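Local atomic coordinates of Orf11 (Staphylococcus phage P68, PDB entry 6O43), a protein that probably acts as a phage lysin, an enzyme expected to degrade the peptidoglycan of the staphylococcal cell wall. Residues A[57-61]-A[62-66]; A[169-172]-A[173-176]; A[19-23]-A[24-28]; A[120-123]-A[124-128]. All coordinates share one frame; numbering follows the deposited sequence.

Interaction 1. Residues A[57-61]-A[62-66]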
ATOM      1  N   ILE A  57      -1.983  16.328  -0.880  1.00 53.21           N
ATOM      2  CA  ILE A  57      -3.272  15.774  -0.481  1.00 56.86           C
ATOM      3  C   ILE A  57      -3.159  14.973   0.810  1.00 48.48           C
ATOM      4  O   ILE A  57      -4.130  14.873   1.569  1.00 47.80           O
ATOM      5  CB  ILE A  57      -3.845  14.929  -1.630  1.00 51.85           C
ATOM      6  CG1 ILE A  57      -4.320  15.844  -2.763  1.00 43.65           C
ATOM      7  CG2 ILE A  57      -4.967  14.025  -1.128  1.00 57.10           C
ATOM      8  CD1 ILE A  57      -4.544  15.130  -4.077  1.00 41.71           C
ATOM      9  N   GLY A  58      -1.994  14.390   1.088  1.00 54.51           N
ATOM     10  CA  GLY A  58      -1.788  13.689   2.339  1.00 48.68           C
ATOM     11  C   GLY A  58      -1.218  12.294   2.188  1.00 48.27           C
ATOM     12  O   GLY A  58      -1.161  11.541   3.164  1.00 54.90           O
ATOM     13  N   VAL A  59      -0.797  11.931   0.980  1.00 45.89           N
ATOM     14  CA  VAL A  59      -0.172  10.640   0.710  1.00 44.17           C
ATOM     15  C   VAL A  59       1.321  10.861   0.527  1.00 51.98           C
ATOM     16  O   VAL A  59       1.735  11.700  -0.282  1.00 45.24           O
ATOM     17  CB  VAL A  59      -0.780   9.959  -0.527  1.00 44.74           C
ATOM     18  CG1 VAL A  59       0.082   8.780  -0.958  1.00 37.21           C
ATOM     19  CG2 VAL A  59      -2.202   9.503  -0.230  1.00 47.65           C
ATOM     20  N   SER A  60       2.123  10.104   1.265  1.00 46.64           N
ATOM     21  CA  SER A  60       3.566  10.255   1.180  1.00 48.09           C
ATOM     22  C   SER A  60       4.040   9.922  -0.231  1.00 48.73           C
ATOM     23  O   SER A  60       3.639   8.890  -0.789  1.00 39.97           O
ATOM     24  CB  SER A  60       4.259   9.353   2.202  1.00 57.13           C
ATOM     25  OG  SER A  60       4.959   8.294   1.573  1.00 55.71           O
ATOM     26  N   PRO A  61       4.873  10.763  -0.846  1.00 50.81           N
ATOM     27  CA  PRO A  61       5.444  10.393  -2.149  1.00 46.61           C
ATOM     28  C   PRO A  61       6.152   9.054  -2.122  1.00 40.54           C
ATOM     29  O   PRO A  61       6.149   8.338  -3.130  1.00 39.24           O
ATOM     30  CB  PRO A  61       6.417  11.543  -2.444  1.00 49.61           C
ATOM     31  CG  PRO A  61       5.892  12.700  -1.652  1.00 52.05           C
ATOM     32  CD  PRO A  61       5.295  12.104  -0.407  1.00 55.55           C
ATOM     33  N   THR A  62       6.761   8.690  -0.990  1.00 49.64           N
ATOM     34  CA  THR A  62       7.447   7.406  -0.891  1.00 48.40           C
ATOM     35  C   THR A  62       6.465   6.246  -1.025  1.00 42.29           C
ATOM     36  O   THR A  62       6.706   5.298  -1.783  1.00 43.49           O
ATOM     37  CB  THR A  62       8.208   7.321   0.434  1.00 50.29           C
ATOM     38  OG1 THR A  62       9.096   8.444   0.555  1.00 59.80           O
ATOM     39  CG2 THR A  62       9.007   6.029   0.507  1.00 47.92           C
ATOM     40  N   LEU A  63       5.349   6.302  -0.295  1.00 41.17           N
ATOM     41  CA  LEU A  63       4.354   5.234  -0.383  1.00 42.55           C
ATOM     42  C   LEU A  63       3.791   5.130  -1.795  1.00 40.69           C
ATOM     43  O   LEU A  63       3.718   4.039  -2.371  1.00 38.22           O
ATOM     44  CB  LEU A  63       3.227   5.467   0.623  1.00 41.66           C
ATOM     45  CG  LEU A  63       2.038   4.506   0.487  1.00 45.63           C
ATOM     46  CD1 LEU A  63       2.469   3.075   0.790  1.00 40.62           C
ATOM     47  CD2 LEU A  63       0.884   4.937   1.384  1.00 44.37           C
ATOM     48  N   PHE A  64       3.394   6.267  -2.368  1.00 42.77           N
ATOM     49  CA  PHE A  64       2.849   6.284  -3.722  1.00 36.40           C
ATOM     50  C   PHE A  64       3.813   5.630  -4.705  1.00 45.66           C
ATOM     51  O   PHE A  64       3.436   4.726  -5.461  1.00 43.74           O
ATOM     52  CB  PHE A  64       2.549   7.733  -4.117  1.00 44.20           C
ATOM     53  CG  PHE A  64       1.678   7.877  -5.333  1.00 42.90           C
ATOM     54  CD1 PHE A  64       0.296   7.828  -5.214  1.00 38.35           C
ATOM     55  CD2 PHE A  64       2.238   8.098  -6.586  1.00 41.18           C
ATOM     56  CE1 PHE A  64      -0.517   7.966  -6.319  1.00 40.53           C
ATOM     57  CE2 PHE A  64       1.431   8.242  -7.703  1.00 46.22           C
ATOM     58  CZ  PHE A  64       0.046   8.175  -7.567  1.00 42.32           C
ATOM     59  N   ALA A  65       5.076   6.063  -4.688  1.00 44.63           N
ATOM     60  CA  ALA A  65       6.064   5.536  -5.625  1.00 42.79           C
ATOM     61  C   ALA A  65       6.326   4.053  -5.385  1.00 44.31           C
ATOM     62  O   ALA A  65       6.399   3.262  -6.333  1.00 39.27           O
ATOM     63  CB  ALA A  65       7.367   6.330  -5.515  1.00 38.68           C
ATOM     64  N   VAL A  66       6.492   3.660  -4.119  1.00 43.16           N
ATOM     65  CA  VAL A  66       6.805   2.266  -3.812  1.00 48.45           C
ATOM     66  C   VAL A  66       5.664   1.346  -4.236  1.00 45.59           C
ATOM     67  O   VAL A  66       5.896   0.239  -4.738  1.00 48.11           O
ATOM     68  CB  VAL A  66       7.134   2.108  -2.317  1.00 56.74           C
ATOM     69  CG1 VAL A  66       6.853   0.687  -1.862  1.00 60.82           C
ATOM     70  CG2 VAL A  66       8.587   2.473  -2.059  1.00 60.54           C
TER

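Interaction 2. Residues A[169-172]-A[173-176]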
ATOM      1  N   ASN A 169      -5.019 -20.751   0.659  1.00 54.69           N
ATOM      2  CA  ASN A 169      -6.284 -20.167   0.226  1.00 54.54           C
ATOM      3  C   ASN A 169      -6.955 -20.953  -0.895  1.00 61.35           C
ATOM      4  O   ASN A 169      -8.139 -20.720  -1.168  1.00 60.83           O
ATOM      5  CB  ASN A 169      -6.078 -18.712  -0.212  1.00 49.97           C
ATOM      6  CG  ASN A 169      -5.277 -18.587  -1.499  1.00 54.40           C
ATOM      7  OD1 ASN A 169      -5.685 -19.083  -2.549  1.00 52.09           O
ATOM      8  ND2 ASN A 169      -4.141 -17.897  -1.426  1.00 48.22           N
ATOM      9  N   LYS A 170      -6.237 -21.863  -1.551  1.00 61.70           N
ATOM     10  CA  LYS A 170      -6.780 -22.801  -2.531  1.00 65.90           C
ATOM     11  C   LYS A 170      -7.248 -22.135  -3.818  1.00 62.04           C
ATOM     12  O   LYS A 170      -7.956 -22.772  -4.609  1.00 60.68           O
ATOM     13  CB  LYS A 170      -7.937 -23.618  -1.945  1.00 62.62           C
ATOM     14  CG  LYS A 170      -7.602 -24.341  -0.651  1.00 64.48           C
ATOM     15  CD  LYS A 170      -6.383 -25.237  -0.807  1.00 69.30           C
ATOM     16  CE  LYS A 170      -6.342 -26.299   0.284  1.00 75.68           C
ATOM     17  NZ  LYS A 170      -5.143 -27.177   0.163  1.00 76.20           N
ATOM     18  N   VAL A 171      -6.878 -20.876  -4.058  1.00 58.20           N
ATOM     19  CA  VAL A 171      -7.259 -20.163  -5.269  1.00 61.82           C
ATOM     20  C   VAL A 171      -6.048 -19.789  -6.114  1.00 67.61           C
ATOM     21  O   VAL A 171      -6.064 -19.960  -7.338  1.00 76.85           O
ATOM     22  CB  VAL A 171      -8.095 -18.908  -4.943  1.00 55.04           C
ATOM     23  CG1 VAL A 171      -8.155 -17.987  -6.153  1.00 54.35           C
ATOM     24  CG2 VAL A 171      -9.494 -19.306  -4.508  1.00 63.96           C
ATOM     25  N   GLN A 172      -4.988 -19.285  -5.483  1.00 63.88           N
ATOM     26  CA  GLN A 172      -3.807 -18.833  -6.209  1.00 63.82           C
ATOM     27  C   GLN A 172      -2.825 -18.148  -5.269  1.00 59.93           C
ATOM     28  O   GLN A 172      -3.168 -17.836  -4.124  1.00 54.86           O
ATOM     29  CB  GLN A 172      -4.200 -17.869  -7.327  1.00 63.10           C
ATOM     30  CG  GLN A 172      -4.774 -16.561  -6.811  1.00 68.00           C
ATOM     31  CD  GLN A 172      -4.935 -15.523  -7.899  1.00 71.78           C
ATOM     32  OE1 GLN A 172      -5.631 -15.746  -8.889  1.00 79.86           O
ATOM     33  NE2 GLN A 172      -4.285 -14.378  -7.723  1.00 67.56           N
ATOM     34  N   ASN A 173      -1.609 -17.901  -5.747  1.00 62.36           N
ATOM     35  CA  ASN A 173      -0.615 -17.177  -4.967  1.00 62.14           C
ATOM     36  C   ASN A 173      -0.844 -15.677  -5.119  1.00 59.50           C
ATOM     37  O   ASN A 173      -0.863 -15.156  -6.240  1.00 58.72           O
ATOM     38  CB  ASN A 173       0.797 -17.555  -5.412  1.00 61.57           C
ATOM     39  CG  ASN A 173       1.122 -19.012  -5.145  1.00 70.36           C
ATOM     40  OD1 ASN A 173       0.818 -19.541  -4.076  1.00 64.33           O
ATOM     41  ND2 ASN A 173       1.736 -19.670  -6.122  1.00 76.00           N
ATOM     42  N   TYR A 174      -1.030 -14.990  -3.999  1.00 53.84           N
ATOM     43  CA  TYR A 174      -1.143 -13.541  -3.974  1.00 59.37           C
ATOM     44  C   TYR A 174       0.156 -12.933  -3.463  1.00 53.42           C
ATOM     45  O   TYR A 174       0.829 -13.500  -2.598  1.00 51.27           O
ATOM     46  CB  TYR A 174      -2.303 -13.086  -3.083  1.00 52.09           C
ATOM     47  CG  TYR A 174      -3.659 -13.636  -3.469  1.00 52.21           C
ATOM     48  CD1 TYR A 174      -4.463 -12.976  -4.389  1.00 59.98           C
ATOM     49  CD2 TYR A 174      -4.138 -14.809  -2.903  1.00 54.06           C
ATOM     50  CE1 TYR A 174      -5.708 -13.474  -4.741  1.00 60.66           C
ATOM     51  CE2 TYR A 174      -5.380 -15.313  -3.245  1.00 57.89           C
ATOM     52  CZ  TYR A 174      -6.161 -14.642  -4.166  1.00 63.51           C
ATOM     53  OH  TYR A 174      -7.397 -15.143  -4.510  1.00 58.74           O
ATOM     54  N   GLY A 175       0.506 -11.769  -4.008  1.00 50.41           N
ATOM     55  CA  GLY A 175       1.650 -11.040  -3.508  1.00 48.67           C
ATOM     56  C   GLY A 175       1.355 -10.365  -2.182  1.00 47.43           C
ATOM     57  O   GLY A 175       0.209 -10.255  -1.749  1.00 40.58           O
ATOM     58  N   ASN A 176       2.419  -9.913  -1.522  1.00 40.71           N
ATOM     59  CA  ASN A 176       2.282  -9.166  -0.277  1.00 40.89           C
ATOM     60  C   ASN A 176       2.718  -7.725  -0.510  1.00 49.62           C
ATOM     61  O   ASN A 176       3.926  -7.443  -0.565  1.00 45.92           O
ATOM     62  CB  ASN A 176       3.107  -9.804   0.845  1.00 40.86           C
ATOM     63  CG  ASN A 176       2.850  -9.159   2.198  1.00 48.19           C
ATOM     64  OD1 ASN A 176       2.541  -7.968   2.285  1.00 43.27           O
ATOM     65  ND2 ASN A 176       2.972  -9.946   3.263  1.00 45.78           N
TER

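Interaction 3. Residues A[19-23]-A[24-28]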
ATOM      1  N   PHE A  19       9.250   7.819   5.149  1.00 61.25           N
ATOM      2  CA  PHE A  19      10.219   6.744   5.367  1.00 53.27           C
ATOM      3  C   PHE A  19      11.652   7.202   5.094  1.00 65.42           C
ATOM      4  O   PHE A  19      12.507   6.416   4.676  1.00 60.55           O
ATOM      5  CB  PHE A  19       9.865   5.519   4.522  1.00 51.85           C
ATOM      6  CG  PHE A  19       8.530   4.906   4.872  1.00 51.33           C
ATOM      7  CD1 PHE A  19       8.423   3.989   5.902  1.00 51.16           C
ATOM      8  CD2 PHE A  19       7.385   5.250   4.170  1.00 48.74           C
ATOM      9  CE1 PHE A  19       7.198   3.420   6.227  1.00 53.45           C
ATOM     10  CE2 PHE A  19       6.154   4.685   4.487  1.00 57.17           C
ATOM     11  CZ  PHE A  19       6.061   3.768   5.517  1.00 54.14           C
ATOM     12  N   GLY A  20      11.928   8.483   5.338  1.00 56.97           N
ATOM     13  CA  GLY A  20      13.270   9.009   5.198  1.00 70.91           C
ATOM     14  C   GLY A  20      13.740   9.239   3.782  1.00 62.11           C
ATOM     15  O   GLY A  20      14.937   9.454   3.572  1.00 64.51           O
ATOM     16  N   LEU A  21      12.840   9.209   2.801  1.00 59.50           N
ATOM     17  CA  LEU A  21      13.186   9.432   1.405  1.00 55.02           C
ATOM     18  C   LEU A  21      12.500  10.692   0.898  1.00 58.80           C
ATOM     19  O   LEU A  21      11.332  10.943   1.213  1.00 67.83           O
ATOM     20  CB  LEU A  21      12.787   8.234   0.540  1.00 54.86           C
ATOM     21  CG  LEU A  21      13.484   6.903   0.837  1.00 55.64           C
ATOM     22  CD1 LEU A  21      12.796   5.765   0.097  1.00 54.88           C
ATOM     23  CD2 LEU A  21      14.955   6.980   0.461  1.00 55.96           C
ATOM     24  N   THR A  22      13.227  11.477   0.110  1.00 53.99           N
ATOM     25  CA  THR A  22      12.706  12.704  -0.470  1.00 58.77           C
ATOM     26  C   THR A  22      12.269  12.470  -1.912  1.00 59.39           C
ATOM     27  O   THR A  22      12.577  11.448  -2.530  1.00 54.38           O
ATOM     28  CB  THR A  22      13.758  13.815  -0.427  1.00 58.48           C
ATOM     29  OG1 THR A  22      14.637  13.666  -1.545  1.00 56.94           O
ATOM     30  CG2 THR A  22      14.565  13.742   0.865  1.00 60.28           C
ATOM     31  N   ILE A  23      11.546  13.453  -2.451  1.00 55.53           N
ATOM     32  CA  ILE A  23      11.110  13.371  -3.842  1.00 53.79           C
ATOM     33  C   ILE A  23      12.312  13.365  -4.778  1.00 53.12           C
ATOM     34  O   ILE A  23      12.315  12.669  -5.801  1.00 56.39           O
ATOM     35  CB  ILE A  23      10.137  14.520  -4.166  1.00 56.06           C
ATOM     36  CG1 ILE A  23       8.775  14.256  -3.514  1.00 53.14           C
ATOM     37  CG2 ILE A  23      10.005  14.704  -5.675  1.00 48.93           C
ATOM     38  CD1 ILE A  23       7.742  15.331  -3.779  1.00 49.35           C
ATOM     39  N   ASP A  24      13.353  14.135  -4.443  1.00 53.10           N
ATOM     40  CA  ASP A  24      14.581  14.104  -5.234  1.00 55.04           C
ATOM     41  C   ASP A  24      15.158  12.696  -5.298  1.00 57.63           C
ATOM     42  O   ASP A  24      15.548  12.223  -6.370  1.00 54.28           O
ATOM     43  CB  ASP A  24      15.615  15.070  -4.653  1.00 61.58           C
ATOM     44  CG  ASP A  24      15.371  16.503  -5.067  1.00 66.99           C
ATOM     45  OD1 ASP A  24      14.677  16.720  -6.083  1.00 64.86           O
ATOM     46  OD2 ASP A  24      15.884  17.415  -4.381  1.00 80.61           O
ATOM     47  N   GLN A  25      15.224  12.014  -4.155  1.00 53.29           N
ATOM     48  CA  GLN A  25      15.725  10.646  -4.143  1.00 58.84           C
ATOM     49  C   GLN A  25      14.784   9.694  -4.870  1.00 56.72           C
ATOM     50  O   GLN A  25      15.238   8.707  -5.460  1.00 49.45           O
ATOM     51  CB  GLN A  25      15.947  10.186  -2.701  1.00 60.84           C
ATOM     52  CG  GLN A  25      17.044  10.959  -1.982  1.00 60.14           C
ATOM     53  CD  GLN A  25      16.984  10.799  -0.476  1.00 68.61           C
ATOM     54  OE1 GLN A  25      15.957  11.063   0.148  1.00 69.97           O
ATOM     55  NE2 GLN A  25      18.088  10.360   0.116  1.00 77.06           N
ATOM     56  N   LEU A  26      13.480   9.987  -4.862  1.00 47.43           N
ATOM     57  CA  LEU A  26      12.507   9.058  -5.432  1.00 44.80           C
ATOM     58  C   LEU A  26      12.516   9.091  -6.957  1.00 46.13           C
ATOM     59  O   LEU A  26      12.415   8.042  -7.600  1.00 51.05           O
ATOM     60  CB  LEU A  26      11.104   9.372  -4.901  1.00 45.68           C
ATOM     61  CG  LEU A  26      10.805   8.989  -3.448  1.00 52.49           C
ATOM     62  CD1 LEU A  26       9.419   9.472  -3.033  1.00 48.39           C
ATOM     63  CD2 LEU A  26      10.923   7.482  -3.256  1.00 43.34           C
ATOM     64  N   VAL A  27      12.647  10.280  -7.555  1.00 51.18           N
ATOM     65  CA  VAL A  27      12.436  10.406  -9.000  1.00 51.45           C
ATOM     66  C   VAL A  27      13.309   9.444  -9.796  1.00 52.48           C
ATOM     67  O   VAL A  27      12.761   8.665 -10.593  1.00 49.03           O
ATOM     68  CB  VAL A  27      12.626  11.870  -9.439  1.00 54.17           C
ATOM     69  CG1 VAL A  27      12.493  11.979 -10.950  1.00 53.44           C
ATOM     70  CG2 VAL A  27      11.610  12.763  -8.744  1.00 51.65           C
ATOM     71  N   PRO A  28      14.636   9.433  -9.641  1.00 52.62           N
ATOM     72  CA  PRO A  28      15.445   8.488 -10.429  1.00 53.03           C
ATOM     73  C   PRO A  28      15.128   7.030 -10.142  1.00 58.71           C
ATOM     74  O   PRO A  28      15.354   6.176 -11.008  1.00 55.26           O
ATOM     75  CB  PRO A  28      16.887   8.842 -10.030  1.00 64.31           C
ATOM     76  CG  PRO A  28      16.764   9.529  -8.702  1.00 62.20           C
ATOM     77  CD  PRO A  28      15.466  10.284  -8.772  1.00 59.03           C
TER

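Interaction 4. Residues A[120-123]-A[124-128]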
ATOM      1  N   HIS A 120     -12.464 -21.293   4.601  1.00 51.53           N
ATOM      2  CA  HIS A 120     -12.161 -20.938   5.984  1.00 45.59           C
ATOM      3  C   HIS A 120     -10.943 -21.738   6.425  1.00 50.85           C
ATOM      4  O   HIS A 120     -11.021 -22.962   6.579  1.00 62.13           O
ATOM      5  CB  HIS A 120     -13.359 -21.214   6.890  1.00 44.32           C
ATOM      6  CG  HIS A 120     -14.621 -20.540   6.448  1.00 45.97           C
ATOM      7  ND1 HIS A 120     -14.788 -19.172   6.489  1.00 47.17           N
ATOM      8  CD2 HIS A 120     -15.779 -21.045   5.962  1.00 52.44           C
ATOM      9  CE1 HIS A 120     -15.992 -18.863   6.040  1.00 50.02           C
ATOM     10  NE2 HIS A 120     -16.615 -19.982   5.716  1.00 46.67           N
ATOM     11  N   PHE A 121      -9.818 -21.054   6.630  1.00 45.66           N
ATOM     12  CA  PHE A 121      -8.587 -21.735   7.012  1.00 47.79           C
ATOM     13  C   PHE A 121      -7.731 -20.990   8.026  1.00 56.24           C
ATOM     14  O   PHE A 121      -6.824 -21.607   8.588  1.00 52.84           O
ATOM     15  CB  PHE A 121      -7.729 -22.015   5.771  1.00 47.66           C
ATOM     16  CG  PHE A 121      -7.187 -20.772   5.119  1.00 45.56           C
ATOM     17  CD1 PHE A 121      -5.972 -20.235   5.518  1.00 53.96           C
ATOM     18  CD2 PHE A 121      -7.895 -20.138   4.110  1.00 43.96           C
ATOM     19  CE1 PHE A 121      -5.469 -19.085   4.921  1.00 54.08           C
ATOM     20  CE2 PHE A 121      -7.400 -18.990   3.509  1.00 41.65           C
ATOM     21  CZ  PHE A 121      -6.185 -18.464   3.914  1.00 44.18           C
ATOM     22  N   VAL A 122      -7.957 -19.705   8.269  1.00 46.48           N
ATOM     23  CA  VAL A 122      -7.075 -18.983   9.194  1.00 47.84           C
ATOM     24  C   VAL A 122      -7.363 -19.440  10.622  1.00 51.30           C
ATOM     25  O   VAL A 122      -8.528 -19.408  11.060  1.00 51.14           O
ATOM     26  CB  VAL A 122      -7.261 -17.475   9.047  1.00 52.70           C
ATOM     27  CG1 VAL A 122      -6.337 -16.740  10.009  1.00 45.26           C
ATOM     28  CG2 VAL A 122      -6.977 -17.046   7.610  1.00 48.77           C
ATOM     29  N   PRO A 123      -6.351 -19.876  11.372  1.00 51.89           N
ATOM     30  CA  PRO A 123      -6.588 -20.348  12.740  1.00 52.31           C
ATOM     31  C   PRO A 123      -7.312 -19.305  13.581  1.00 53.18           C
ATOM     32  O   PRO A 123      -7.145 -18.097  13.395  1.00 48.77           O
ATOM     33  CB  PRO A 123      -5.176 -20.621  13.269  1.00 50.45           C
ATOM     34  CG  PRO A 123      -4.387 -20.940  12.043  1.00 57.09           C
ATOM     35  CD  PRO A 123      -4.951 -20.062  10.955  1.00 55.66           C
ATOM     36  N   GLN A 124      -8.123 -19.795  14.520  1.00 51.49           N
ATOM     37  CA  GLN A 124      -8.954 -18.909  15.329  1.00 58.01           C
ATOM     38  C   GLN A 124      -8.102 -17.942  16.144  1.00 58.83           C
ATOM     39  O   GLN A 124      -8.375 -16.737  16.183  1.00 57.61           O
ATOM     40  CB  GLN A 124      -9.862 -19.736  16.240  1.00 59.10           C
ATOM     41  CG  GLN A 124     -11.022 -18.954  16.824  1.00 61.12           C
ATOM     42  CD  GLN A 124     -11.873 -18.299  15.752  1.00 71.44           C
ATOM     43  OE1 GLN A 124     -12.283 -18.944  14.783  1.00 68.59           O
ATOM     44  NE2 GLN A 124     -12.132 -17.006  15.912  1.00 69.44           N
ATOM     45  N   ASP A 125      -7.060 -18.448  16.807  0.59 57.30           N
ATOM     46  CA  ASP A 125      -6.227 -17.567  17.621  0.59 59.38           C
ATOM     47  C   ASP A 125      -5.503 -16.530  16.770  0.59 60.71           C
ATOM     48  O   ASP A 125      -5.209 -15.430  17.250  0.59 54.01           O
ATOM     49  CB  ASP A 125      -5.236 -18.390  18.443  0.59 62.60           C
ATOM     50  CG  ASP A 125      -5.905 -19.130  19.586  0.59 69.39           C
ATOM     51  OD1 ASP A 125      -7.150 -19.079  19.682  0.59 65.29           O
ATOM     52  OD2 ASP A 125      -5.189 -19.757  20.395  0.59 76.11           O
ATOM     53  N   VAL A 126      -5.216 -16.854  15.507  1.00 61.46           N
ATOM     54  CA  VAL A 126      -4.645 -15.862  14.604  1.00 55.46           C
ATOM     55  C   VAL A 126      -5.669 -14.776  14.298  1.00 53.33           C
ATOM     56  O   VAL A 126      -5.346 -13.581  14.296  1.00 44.02           O
ATOM     57  CB  VAL A 126      -4.133 -16.535  13.318  1.00 49.79           C
ATOM     58  CG1 VAL A 126      -3.918 -15.496  12.228  1.00 51.20           C
ATOM     59  CG2 VAL A 126      -2.840 -17.289  13.594  1.00 50.41           C
ATOM     60  N   GLN A 127      -6.917 -15.171  14.032  1.00 53.22           N
ATOM     61  CA  GLN A 127      -7.969 -14.186  13.804  1.00 53.97           C
ATOM     62  C   GLN A 127      -8.141 -13.281  15.015  1.00 53.67           C
ATOM     63  O   GLN A 127      -8.293 -12.061  14.875  1.00 52.42           O
ATOM     64  CB  GLN A 127      -9.288 -14.889  13.471  1.00 45.95           C
ATOM     65  CG  GLN A 127      -9.277 -15.674  12.164  1.00 49.71           C
ATOM     66  CD  GLN A 127     -10.634 -16.265  11.826  1.00 51.78           C
ATOM     67  OE1 GLN A 127     -11.663 -15.601  11.948  1.00 45.28           O
ATOM     68  NE2 GLN A 127     -10.643 -17.526  11.408  1.00 47.30           N
ATOM     69  N   ARG A 128      -8.118 -13.864  16.216  1.00 50.07           N
ATOM     70  CA  ARG A 128      -8.246 -13.073  17.436  1.00 56.30           C
ATOM     71  C   ARG A 128      -7.155 -12.014  17.522  1.00 56.35           C
ATOM     72  O   ARG A 128      -7.433 -10.836  17.773  1.00 57.21           O
ATOM     73  CB  ARG A 128      -8.206 -13.991  18.658  1.00 58.06           C
ATOM     74  CG  ARG A 128      -9.473 -14.802  18.862  1.00 66.23           C
ATOM     75  CD  ARG A 128      -9.258 -15.951  19.839  1.00 74.69           C
ATOM     76  NE  ARG A 128      -8.235 -15.655  20.839  1.00 78.29           N
ATOM     77  CZ  ARG A 128      -8.374 -14.762  21.815  1.00 80.33           C
ATOM     78  NH1 ARG A 128      -9.494 -14.058  21.914  1.00 85.00           N
ATOM     79  NH2 ARG A 128      -7.392 -14.566  22.684  1.00 79.00           N
TER

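Interaction 1. Residues A[57-61]-A[62-66]
Ser60 and Leu63 meet where the chain enters helix 61-71, and the polar part of the contact centres on the serine. Its OG accepts from Leu63 N at 2.8 Å in an almost straight bond, and the same oxygen is also hydrogen-bonded to the carbonyl of Asp17. The backbone adds two bonds of the first helical turn. Phe64 N reaches Ser60 O at 3.1 Å in a straight bond, the donor nearly in line with the carbonyl. Ala65 N donates to Pro61 O at 3.0 Å. That donor is tilted 29° from the carbonyl plane. The serine is thus gripped through both its hydroxyl and its carbonyl. Pro61, in the first turn, has no N-H that would need a partner.

The apolar part is slighter. Val59 CG1 lies 4.1 Å from Phe64 CB, the two side chains crossing at about a right angle. With CG anti to its backbone N (chi1 -166°), the phenylalanine ring leads off from the loop to meet Trp79 and the valines Val50 and Val54 of helix 44-57. Pro61 packs on Leu51 and Lys55 of the same helix and on Ile23 and Leu26 of helix 23-30, while Thr62 OG1 bonds to Asp18 O. Gly58, with positive phi, ends helix 44-57. The whole is a buried loop joining two helices, the second opened by a serine N-cap whose OG accepts from the N-H three residues on.

Interaction 2. Residues A[169-172]-A[173-176]
Tyr174 lays one face of its ring over the aliphatic part of Gln172. CG of the glutamine stands 3.9 Å from the centroid of the Tyr174 ring, a CH-pi contact displaced toward the rim. The nearest ring atom to Gln172 CG is Tyr174 CZ, at 3.5 Å. Beyond CG the glutamine chain is extended, which carries the amide along the ring until NE2 is 3.4 Å from Tyr174 CE1; amide and ring planes differ by 28°. The edge of the same ring meets Asn169, whose ND2 lies 3.4 Å from Tyr174 CE2, the amide turned steeply against the ring. Val171 CG1 closes on the phenol oxygen, Tyr174 OH, also at 3.4 Å.

Asn169 holds the turn together as the chain leaves helix 166-169 through Lys170, which has positive phi. Its OD1 accepts from Val171 N, an Asx turn, and from Gln172 N, both donors lying in the carbonyl plane. On the other arm of the amide, ND2 donates to Gln172 O at 2.9 Å and also to Gly163 O. Chi1 of 69°, with CG between the backbone N and carbonyl carbon, folds the amide back over the following residues, and bonds at both OD1 and ND2 fix its rotation. Asn173 turns away and receives Ala166 N at OD1, while Trp156 of helix 152-159 packs on both Asn169 and Tyr174. Farther on, Asn176 caps helix 177-187, accepting from Leu179 N.

Interaction 3. Residues A[19-23]-A[24-28]
Gln25 reaches back from the first turn of helix 23-30 to Thr22, and the two residues form a capping box. From CB, 3.6 Å from Thr22 O, the glutamine chain leaves with CG anti to the carbonyl carbon (chi1 -65°) and then runs extended. CG passes the threonine hydroxyl, CD follows the same path, and at the tip OE1 accepts from Thr22 N at 2.8 Å, the donor lying in the carbonyl plane. A weak bond from Thr22 OG1 to the same OE1 adds little. In return, Thr22 OG1 accepts from Gln25 N at 3.1 Å with an N-H...O angle of 168°, so each residue serves the backbone N-H of the other.

Backbone bonds continue the turn: Leu26 N to Thr22 O and Val27 N to Ile23 O. A hydrophobic staple joins Leu21, just before the N-cap, to Leu26 in the first turn (Leu21 CD1 to Leu26 CD2, 4.2 Å), and Trp188 and Thr62 also pack on both leucines. Asp24, next to the cap, forms a salt bridge with Arg48 of helix 44-57. On the side facing that helix, Ile23 CG2 and Val27 CG2 pack obliquely, 4.0 Å apart.

Interaction 4. Residues A[120-123]-A[124-128]
Val122 O takes a hydrogen bond from the side-chain amide of Gln127, in the first turn of helix 124-136. NE2 of Gln127 donates to Val122 O at 2.9 Å with an N-H...O angle of 162°; the oxygen lies in the plane of the glutamine amide, but the donor approaches from 33° outside the carbonyl plane. Chi1 of -65° sets CG beside the backbone N, and the straight chain beyond brings NE2 back over the start of the helix. The backbone of the same residue is also engaged, Gln127 N donating to Pro123 O at 3.0 Å in the carbonyl plane. Two consecutive carbonyls before the helix, Val122 O and Pro123 O, are therefore satisfied by one residue, the first by its amide and the second by its main chain. Arg128 N continues the pattern to Gln124 O.

Val122 also makes the apolar part of the contact. Its CG1 is 3.5 Å from Val126 CG1, the side chains crossing at about a right angle. Pro123 CB meets Val126 CG2 more loosely at 4.1 Å. Trp112 packs on Val122 and Gln127, and Tyr160 on Pro123, which joins this surface helix start to neighbouring loops. This is a helix N-terminus with proline at the N-cap, where a first-turn glutamine, rather than a capping side chain, satisfies the carbonyl before the N-cap, and Val122 packs on Val126 and on Gln127 CG.

Overall arrangement
From the N terminus, interaction 3 comes first, turning the loop after helix 3-11 into helix 23-30. Interaction 1 then closes the short loop from helix 44-57 to helix 61-71. The two touch, Leu26 CD1 lying against Pro61 and Thr62, so two helix starts are packed together on one side of the chain's centre. On the opposite side, interaction 4 opens helix 124-136, and interaction 2 shapes the loop from helix 166-169 to helix 177-187. These also meet, Phe121 packing on Asn169, though their centres are about 17 Å apart. All four are local and in series, none nested or crossed; interactions 3 and 4 lie farthest apart, about 38 Å between centres.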